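The same site in two structures of F420-dependent methylenetetrahydromethanopterin dehydrogenase from Methanopyrus kandleri, which catalyses the reversible reduction of methenyl-tetrahydromethanopterin to methylene-tetrahydromethanopterin with coenzyme F420, a step of methanogenesis from carbon dioxide: PDB 3IQF (chain A, 2.10 Å), residues R128-D133 and R229-V234, and PDB 1U6K (chain B, 1.55 Å), residues R128-D133 and R229-V234. Both blocks share one frame: the second was fitted to the first on N, CA, C and O of the twelve residues, RMSD 0.08 Å. Numbering follows each deposited sequence.

Structure 1 (3IQF); sequences RREFLD and RYVPIV. With E4M (1-{4-[(6S,6aR,7R)-3-amino-6,7-dimethyl-1-oxo-1,2,5,6,6a,7-hexahydro-8H-imidazo[1,5-f]pteridin-10-ium-8-yl]phenyl}-1-deoxy-5-O-{5-O-[(S)-{[(1S)-1,3-dicarboxypropyl]oxy}(hydroxy)phosphoryl]-alpha-D-ribofuranosyl}-D-ribitol), chain C.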
loop_
_atom_site.group_PDB
_atom_site.type_symbol
_atom_site.label_atom_id
_atom_site.label_comp_id
_atom_site.label_asym_id
_atom_site.label_seq_id
_atom_site.Cartn_x
_atom_site.Cartn_y
_atom_site.Cartn_z
ATOM N N ARG A 128 5.138 25.848 -13.093
ATOM C CA ARG A 128 4.383 26.351 -14.226
ATOM C C ARG A 128 2.971 26.624 -13.729
ATOM O O ARG A 128 2.402 25.800 -12.998
ATOM C CB ARG A 128 4.336 25.310 -15.348
ATOM C CG ARG A 128 5.648 25.109 -16.102
ATOM C CD ARG A 128 5.995 26.328 -16.932
ATOM N NE ARG A 128 6.956 26.012 -17.967
ATOM C CZ ARG A 128 7.278 26.804 -18.967
ATOM N NH1 ARG A 128 8.152 26.363 -19.852
ATOM N NH2 ARG A 128 6.738 28.017 -19.100
ATOM N N ARG A 129 2.421 27.788 -14.092
ATOM C CA ARG A 129 1.104 28.241 -13.566
ATOM C C ARG A 129 -0.027 27.227 -13.770
ATOM O O ARG A 129 -0.925 27.139 -12.971
ATOM C CB ARG A 129 0.711 29.574 -14.239
ATOM C CG ARG A 129 -0.641 30.147 -13.751
ATOM C CD ARG A 129 -0.886 31.578 -14.266
ATOM N NE ARG A 129 0.237 32.439 -13.919
ATOM C CZ ARG A 129 1.107 32.953 -14.790
ATOM N NH1 ARG A 129 2.099 33.691 -14.335
ATOM N NH2 ARG A 129 1.002 32.764 -16.108
ATOM N N GLU A 130 0.031 26.478 -14.867
ATOM C CA GLU A 130 -1.035 25.536 -15.234
ATOM C C GLU A 130 -1.097 24.336 -14.281
ATOM O O GLU A 130 -2.128 23.639 -14.194
ATOM C CB GLU A 130 -0.820 25.031 -16.678
ATOM C CG GLU A 130 -0.768 26.118 -17.750
ATOM C CD GLU A 130 0.650 26.702 -17.996
ATOM O OE1 GLU A 130 0.880 27.291 -19.068
ATOM O OE2 GLU A 130 1.525 26.592 -17.105
ATOM N N PHE A 131 -0.013 24.114 -13.543
ATOM C CA PHE A 131 0.088 22.960 -12.642
ATOM C C PHE A 131 0.297 23.373 -11.188
ATOM O O PHE A 131 -0.401 22.918 -10.306
ATOM C CB PHE A 131 1.247 22.046 -13.092
ATOM C CG PHE A 131 1.490 20.878 -12.149
ATOM C CD1 PHE A 131 0.549 19.861 -12.037
ATOM C CD2 PHE A 131 2.634 20.824 -11.372
ATOM C CE1 PHE A 131 0.736 18.817 -11.200
ATOM C CE2 PHE A 131 2.839 19.761 -10.529
ATOM C CZ PHE A 131 1.890 18.739 -10.455
ATOM N N LEU A 132 1.233 24.291 -10.947
ATOM C CA LEU A 132 1.592 24.671 -9.559
ATOM C C LEU A 132 0.750 25.796 -8.972
ATOM O O LEU A 132 0.996 26.999 -9.228
ATOM C CB LEU A 132 3.077 25.032 -9.437
ATOM C CG LEU A 132 3.595 24.893 -8.009
ATOM C CD1 LEU A 132 4.152 23.491 -7.738
ATOM C CD2 LEU A 132 4.604 25.950 -7.713
ATOM N N ASP A 133 -0.232 25.407 -8.172
ATOM C CA ASP A 133 -0.933 26.327 -7.296
ATOM C C ASP A 133 -0.406 26.179 -5.862
ATOM O O ASP A 133 0.453 25.339 -5.581
ATOM C CB ASP A 133 -2.459 26.103 -7.357
ATOM C CG ASP A 133 -2.900 24.867 -6.663
ATOM O OD1 ASP A 133 -2.053 23.958 -6.392
ATOM O OD2 ASP A 133 -4.125 24.838 -6.366
ATOM N N ARG A 229 3.276 19.796 -23.661
ATOM C CA ARG A 229 4.408 18.985 -23.246
ATOM C C ARG A 229 4.884 19.356 -21.851
ATOM O O ARG A 229 5.135 18.471 -21.032
ATOM C CB ARG A 229 5.550 19.146 -24.266
ATOM C CG ARG A 229 5.237 18.560 -25.640
ATOM C CD ARG A 229 6.342 18.828 -26.616
ATOM N NE ARG A 229 7.551 18.078 -26.278
ATOM C CZ ARG A 229 7.762 16.795 -26.577
ATOM N NH1 ARG A 229 8.901 16.223 -26.207
ATOM N NH2 ARG A 229 6.868 16.090 -27.260
ATOM N N TYR A 230 5.013 20.648 -21.549
ATOM C CA TYR A 230 5.624 21.032 -20.259
ATOM C C TYR A 230 4.734 20.784 -19.074
ATOM O O TYR A 230 5.233 20.471 -17.986
ATOM C CB TYR A 230 6.268 22.442 -20.249
ATOM C CG TYR A 230 5.375 23.677 -20.302
ATOM C CD1 TYR A 230 5.543 24.620 -21.312
ATOM C CD2 TYR A 230 4.413 23.938 -19.325
ATOM C CE1 TYR A 230 4.743 25.783 -21.367
ATOM C CE2 TYR A 230 3.609 25.084 -19.388
ATOM C CZ TYR A 230 3.784 26.006 -20.410
ATOM O OH TYR A 230 3.005 27.163 -20.495
ATOM N N VAL A 231 3.416 20.816 -19.250
ATOM C CA VAL A 231 2.540 20.560 -18.078
ATOM C C VAL A 231 2.712 19.099 -17.618
ATOM O O VAL A 231 2.979 18.841 -16.433
ATOM C CB VAL A 231 1.049 20.984 -18.309
ATOM C CG1 VAL A 231 0.231 20.769 -17.079
ATOM C CG2 VAL A 231 0.970 22.487 -18.684
ATOM N N PRO A 232 2.567 18.131 -18.549
ATOM C CA PRO A 232 2.880 16.732 -18.148
ATOM C C PRO A 232 4.282 16.538 -17.582
ATOM O O PRO A 232 4.458 15.824 -16.612
ATOM C CB PRO A 232 2.745 15.946 -19.451
ATOM C CG PRO A 232 1.854 16.770 -20.315
ATOM C CD PRO A 232 2.046 18.221 -19.926
ATOM N N ILE A 233 5.283 17.169 -18.199
ATOM C CA ILE A 233 6.652 17.043 -17.719
ATOM C C ILE A 233 6.785 17.516 -16.239
ATOM O O ILE A 233 7.300 16.792 -15.399
ATOM C CB ILE A 233 7.651 17.766 -18.648
ATOM C CG1 ILE A 233 7.728 17.048 -19.996
ATOM C CG2 ILE A 233 9.035 17.894 -17.978
ATOM C CD1 ILE A 233 8.270 17.889 -21.098
ATOM N N VAL A 234 6.304 18.713 -15.912
ATOM C CA VAL A 234 6.407 19.178 -14.519
ATOM C C VAL A 234 5.599 18.329 -13.532
ATOM O O VAL A 234 6.055 18.051 -12.441
ATOM C CB VAL A 234 6.112 20.718 -14.370
ATOM C CG1 VAL A 234 7.043 21.530 -15.280
ATOM C CG2 VAL A 234 4.632 21.097 -14.620
HETATM N N1 E4M C . 9.761 25.005 -2.444
HETATM C C2 E4M C . 10.794 24.153 -2.599
HETATM N N3 E4M C . 11.522 24.168 -3.757
HETATM C C4 E4M C . 11.219 25.025 -4.777
HETATM N N5 E4M C . 9.717 26.823 -5.572
HETATM C C6 E4M C . 9.178 28.095 -5.096
HETATM C C7 E4M C . 7.963 27.698 -4.247
HETATM N N8 E4M C . 8.362 26.698 -3.254
HETATM C C9 E4M C . 8.920 28.924 -6.389
HETATM P PA E4M C . 1.825 32.167 -21.409
HETATM C C10 E4M C . 10.417 27.177 -6.781
HETATM N N10 E4M C . 9.969 28.443 -7.314
HETATM C C11 E4M C . 10.490 29.459 -11.390
HETATM C C12 E4M C . 9.426 29.994 -10.664
HETATM C C13 E4M C . 9.255 29.648 -9.328
HETATM C C14 E4M C . 10.145 28.789 -8.688
HETATM C C15 E4M C . 11.232 28.248 -9.416
HETATM C C16 E4M C . 11.383 28.575 -10.761
HETATM O O2A E4M C . 1.624 33.274 -20.366
HETATM C C1J E4M C . 5.201 30.865 -17.037
HETATM O O1A E4M C . 0.561 31.526 -21.967
HETATM C C2J E4M C . 3.896 30.585 -16.294
HETATM O O2J E4M C . 4.130 29.988 -15.021
HETATM O O3A E4M C . 2.906 32.431 -22.436
HETATM C C3J E4M C . 3.085 29.724 -17.248
HETATM O O3J E4M C . 3.364 28.352 -17.112
HETATM C C4A E4M C . 10.134 25.894 -4.610
HETATM C C4J E4M C . 3.595 30.158 -18.609
HETATM O O4J E4M C . 4.920 30.661 -18.422
HETATM C C5J E4M C . 2.748 31.279 -19.159
HETATM O O5J E4M C . 2.451 30.974 -20.512
HETATM C C7M E4M C . 7.326 28.893 -3.522
HETATM C C8A E4M C . 9.417 25.869 -3.427
HETATM C C9M E4M C . 9.024 30.435 -6.120
HETATM N NA2 E4M C . 11.102 23.314 -1.580
HETATM O OH4 E4M C . 11.885 25.018 -5.852
HETATM C CX1 E4M C . 10.675 29.815 -12.854
HETATM C CX2 E4M C . 9.461 29.477 -13.706
HETATM O OX2 E4M C . 9.379 28.056 -13.914
HETATM C CX3 E4M C . 9.563 30.117 -15.088
HETATM O OX3 E4M C . 9.599 31.544 -15.041
HETATM C CX4 E4M C . 8.390 29.659 -15.937
HETATM O OX4 E4M C . 8.769 29.768 -17.304
HETATM C CX5 E4M C . 7.118 30.437 -15.688
HETATM O OX5 E4M C . 6.220 29.956 -16.682
#

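Structure 2 (1U6K); sequences RREFLD and RYVPIV.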
loop_
_atom_site.group_PDB
_atom_site.type_symbol
_atom_site.label_atom_id
_atom_site.label_comp_id
_atom_site.label_asym_id
_atom_site.label_seq_id
_atom_site.Cartn_x
_atom_site.Cartn_y
_atom_site.Cartn_z
ATOM N N ARG B 128 5.163 25.774 -13.070
ATOM C CA ARG B 128 4.420 26.311 -14.214
ATOM C C ARG B 128 3.033 26.633 -13.687
ATOM O O ARG B 128 2.423 25.819 -12.975
ATOM C CB ARG B 128 4.301 25.287 -15.330
ATOM C CG ARG B 128 5.571 25.135 -16.151
ATOM C CD ARG B 128 5.767 26.375 -17.053
ATOM N NE ARG B 128 6.725 26.099 -18.123
ATOM C CZ ARG B 128 6.951 26.940 -19.128
ATOM N NH1 ARG B 128 7.829 26.626 -20.075
ATOM N NH2 ARG B 128 6.295 28.091 -19.176
ATOM N N ARG B 129 2.504 27.800 -14.033
ATOM C CA ARG B 129 1.180 28.222 -13.577
ATOM C C ARG B 129 0.020 27.230 -13.825
ATOM O O ARG B 129 -0.934 27.150 -13.042
ATOM C CB ARG B 129 0.832 29.615 -14.189
ATOM C CG ARG B 129 -0.499 30.162 -13.754
ATOM C CD ARG B 129 -0.754 31.595 -14.265
ATOM N NE ARG B 129 0.098 32.575 -13.593
ATOM C CZ ARG B 129 1.273 32.995 -14.055
ATOM N NH1 ARG B 129 1.981 33.882 -13.364
ATOM N NH2 ARG B 129 1.735 32.549 -15.216
ATOM N N GLU B 130 0.088 26.472 -14.913
ATOM C CA GLU B 130 -0.958 25.524 -15.240
ATOM C C GLU B 130 -1.017 24.315 -14.302
ATOM O O GLU B 130 -1.984 23.587 -14.319
ATOM C CB GLU B 130 -0.768 24.986 -16.659
ATOM C CG GLU B 130 -0.806 26.050 -17.765
ATOM C CD GLU B 130 0.564 26.651 -18.118
ATOM O OE1 GLU B 130 0.720 27.092 -19.290
ATOM O OE2 GLU B 130 1.482 26.706 -17.262
ATOM N N PHE B 131 0.013 24.156 -13.481
ATOM C CA PHE B 131 0.113 22.981 -12.609
ATOM C C PHE B 131 0.340 23.354 -11.163
ATOM O O PHE B 131 -0.330 22.815 -10.254
ATOM C CB PHE B 131 1.300 22.128 -13.060
ATOM C CG PHE B 131 1.583 20.956 -12.158
ATOM C CD1 PHE B 131 0.714 19.883 -12.119
ATOM C CD2 PHE B 131 2.720 20.947 -11.346
ATOM C CE1 PHE B 131 0.956 18.767 -11.277
ATOM C CE2 PHE B 131 2.959 19.837 -10.501
ATOM C CZ PHE B 131 2.086 18.769 -10.480
ATOM N N LEU B 132 1.262 24.277 -10.941
ATOM C CA LEU B 132 1.578 24.630 -9.554
ATOM C C LEU B 132 0.740 25.726 -8.915
ATOM O O LEU B 132 1.003 26.925 -9.138
ATOM C CB LEU B 132 3.046 25.017 -9.443
ATOM C CG LEU B 132 3.532 25.070 -7.980
ATOM C CD1 LEU B 132 3.896 23.646 -7.562
ATOM C CD2 LEU B 132 4.685 26.017 -7.807
ATOM N N ASP B 133 -0.248 25.347 -8.100
ATOM C CA ASP B 133 -1.024 26.337 -7.346
ATOM C C ASP B 133 -0.531 26.200 -5.891
ATOM O O ASP B 133 0.362 25.388 -5.639
ATOM C CB ASP B 133 -2.547 26.117 -7.462
ATOM C CG ASP B 133 -3.054 24.899 -6.680
ATOM O OD1 ASP B 133 -2.293 23.926 -6.513
ATOM O OD2 ASP B 133 -4.226 24.921 -6.268
ATOM N N ARG B 229 3.212 19.719 -23.678
ATOM C CA ARG B 229 4.348 18.922 -23.257
ATOM C C ARG B 229 4.859 19.347 -21.874
ATOM O O ARG B 229 5.118 18.475 -21.038
ATOM C CB ARG B 229 5.505 19.039 -24.255
ATOM C CG ARG B 229 5.243 18.349 -25.593
ATOM C CD ARG B 229 6.381 18.664 -26.558
ATOM N NE ARG B 229 7.626 17.936 -26.281
ATOM C CZ ARG B 229 7.855 16.668 -26.631
ATOM N NH1 ARG B 229 9.022 16.105 -26.342
ATOM N NH2 ARG B 229 6.929 15.960 -27.272
ATOM N N TYR B 230 5.022 20.646 -21.616
ATOM C CA TYR B 230 5.578 21.012 -20.309
ATOM C C TYR B 230 4.658 20.782 -19.118
ATOM O O TYR B 230 5.174 20.588 -18.027
ATOM C CB TYR B 230 6.169 22.449 -20.263
ATOM C CG TYR B 230 5.234 23.637 -20.410
ATOM C CD1 TYR B 230 5.373 24.518 -21.506
ATOM C CD2 TYR B 230 4.283 23.953 -19.446
ATOM C CE1 TYR B 230 4.596 25.664 -21.609
ATOM C CE2 TYR B 230 3.496 25.098 -19.538
ATOM C CZ TYR B 230 3.659 25.959 -20.627
ATOM O OH TYR B 230 2.903 27.104 -20.712
ATOM N N VAL B 231 3.342 20.805 -19.286
ATOM C CA VAL B 231 2.480 20.557 -18.103
ATOM C C VAL B 231 2.701 19.090 -17.630
ATOM O O VAL B 231 2.930 18.858 -16.406
ATOM C CB VAL B 231 0.983 20.851 -18.381
ATOM C CG1 VAL B 231 0.112 20.515 -17.148
ATOM C CG2 VAL B 231 0.828 22.337 -18.711
ATOM N N PRO B 232 2.642 18.087 -18.541
ATOM C CA PRO B 232 2.872 16.692 -18.136
ATOM C C PRO B 232 4.290 16.549 -17.573
ATOM O O PRO B 232 4.524 15.814 -16.590
ATOM C CB PRO B 232 2.729 15.899 -19.435
ATOM C CG PRO B 232 1.695 16.678 -20.183
ATOM C CD PRO B 232 2.045 18.136 -19.902
ATOM N N ILE B 233 5.269 17.227 -18.178
ATOM C CA ILE B 233 6.614 17.110 -17.674
ATOM C C ILE B 233 6.730 17.597 -16.216
ATOM O O ILE B 233 7.294 16.858 -15.374
ATOM C CB ILE B 233 7.628 17.874 -18.607
ATOM C CG1 ILE B 233 7.696 17.126 -19.952
ATOM C CG2 ILE B 233 9.008 17.963 -17.960
ATOM C CD1 ILE B 233 8.503 17.883 -21.022
ATOM N N VAL B 234 6.247 18.797 -15.895
ATOM C CA VAL B 234 6.423 19.247 -14.502
ATOM C C VAL B 234 5.606 18.365 -13.550
ATOM O O VAL B 234 6.041 18.139 -12.406
ATOM C CB VAL B 234 6.086 20.735 -14.264
ATOM C CG1 VAL B 234 7.084 21.623 -15.056
ATOM C CG2 VAL B 234 4.653 21.034 -14.599
#

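Structure 1 (3IQF)
Tyr-230 takes the first torsion that sets CG between its backbone N and carbonyl carbon (chi1 70°), and the Arg-128 chain bends at chi2 (-69°), which lays its guanidinium flat over one face of the tyrosine ring. Arg-128 CZ sits 3.6 Å from the ring centroid, a stacked cation-pi contact with the planes nearly parallel, while Arg-128 NE bonds to Gly-220 O. Glu-130 approaches at the ring edge: Tyr-230 OH donates to Glu-130 OE1 at 2.6 Å, on the syn side but tilted out of the carboxylate plane. The ring is thus held through its face and at its OH. Glu-130 CB rests on Val-231 CG2 at 3.7 Å, and Phe-131 CD2 meets Val-234 CG2 at 3.8 Å. The loop between strand 115-119 and helix 134-150 thereby joins helix 227-257 at a subunit interface, Phe-278 of the second subunit packing on Val-231. Methenyl-tetrahydromethanopterin, E4M, runs past the loop, which lines its ribose site. Ribose O3J donates to Glu-130 OE2 (2.5 Å), Arg-129 N bonds O2J (2.9 Å) and O3J, and Arg-128 NH2 bonds OX5 and O4J weakly.

Structure 2 (1U6K)
With CG of Tyr-230 placed between its backbone N and carbonyl carbon (chi1 66°) and the Arg-128 chain turned at chi2 (-73°), the guanidinium comes to rest flat on one face of the phenol ring. The distance from Arg-128 CZ to the centroid of the Tyr-230 ring is 3.6 Å, a stacked cation-pi contact with the planes nearly parallel. Arg-128 NE bonds to Gly-220 O. At the ring edge stands Glu-130, whose OE1 accepts from Tyr-230 OH at 2.6 Å, on the syn side but tilted out of the carboxylate plane. That bond ties the hydroxyl to the loop, so the ring is held both through its face and at its OH. Next to it Glu-130 CB packs on Val-231 CG2 at 3.7 Å, and Phe-131 CD2 touches Val-234 CG2 at 3.8 Å. From the second subunit, Phe-278 packs on Val-231.

How the two compare
The protein is the same in both, the CA atoms coincide within the error, and the touching side chains keep their place, Arg-128(A), Glu-130(A) and Tyr-230(A) among them: Arg-128(A) stacks on Tyr-230(A) as Arg-128(B) does on Tyr-230(B). The bond from tyrosine OH to glutamate OE1 is present in both, 2.6 Å between Tyr-230(A) OH and Glu-130(A) OE1 and likewise between Tyr-230(B) OH and Glu-130(B) OE1. What changes is the bound group: E4M is modelled in structure 1 alone, where it touches Arg-128(A), Arg-129(A), Glu-130(A) and Tyr-230(A). No ligand or ion is modelled at that place in structure 2. Glu-130(A) OE2 accepts a bond from E4M O3J at 2.5 Å; with no E4M modelled in structure 2, Glu-130(B) has no such partner there. The backbone N of Arg-129(A) in structure 1 has E4M O2J and O3J as acceptors, and Arg-128(A) NH2 makes weak bonds to E4M OX5 and O4J.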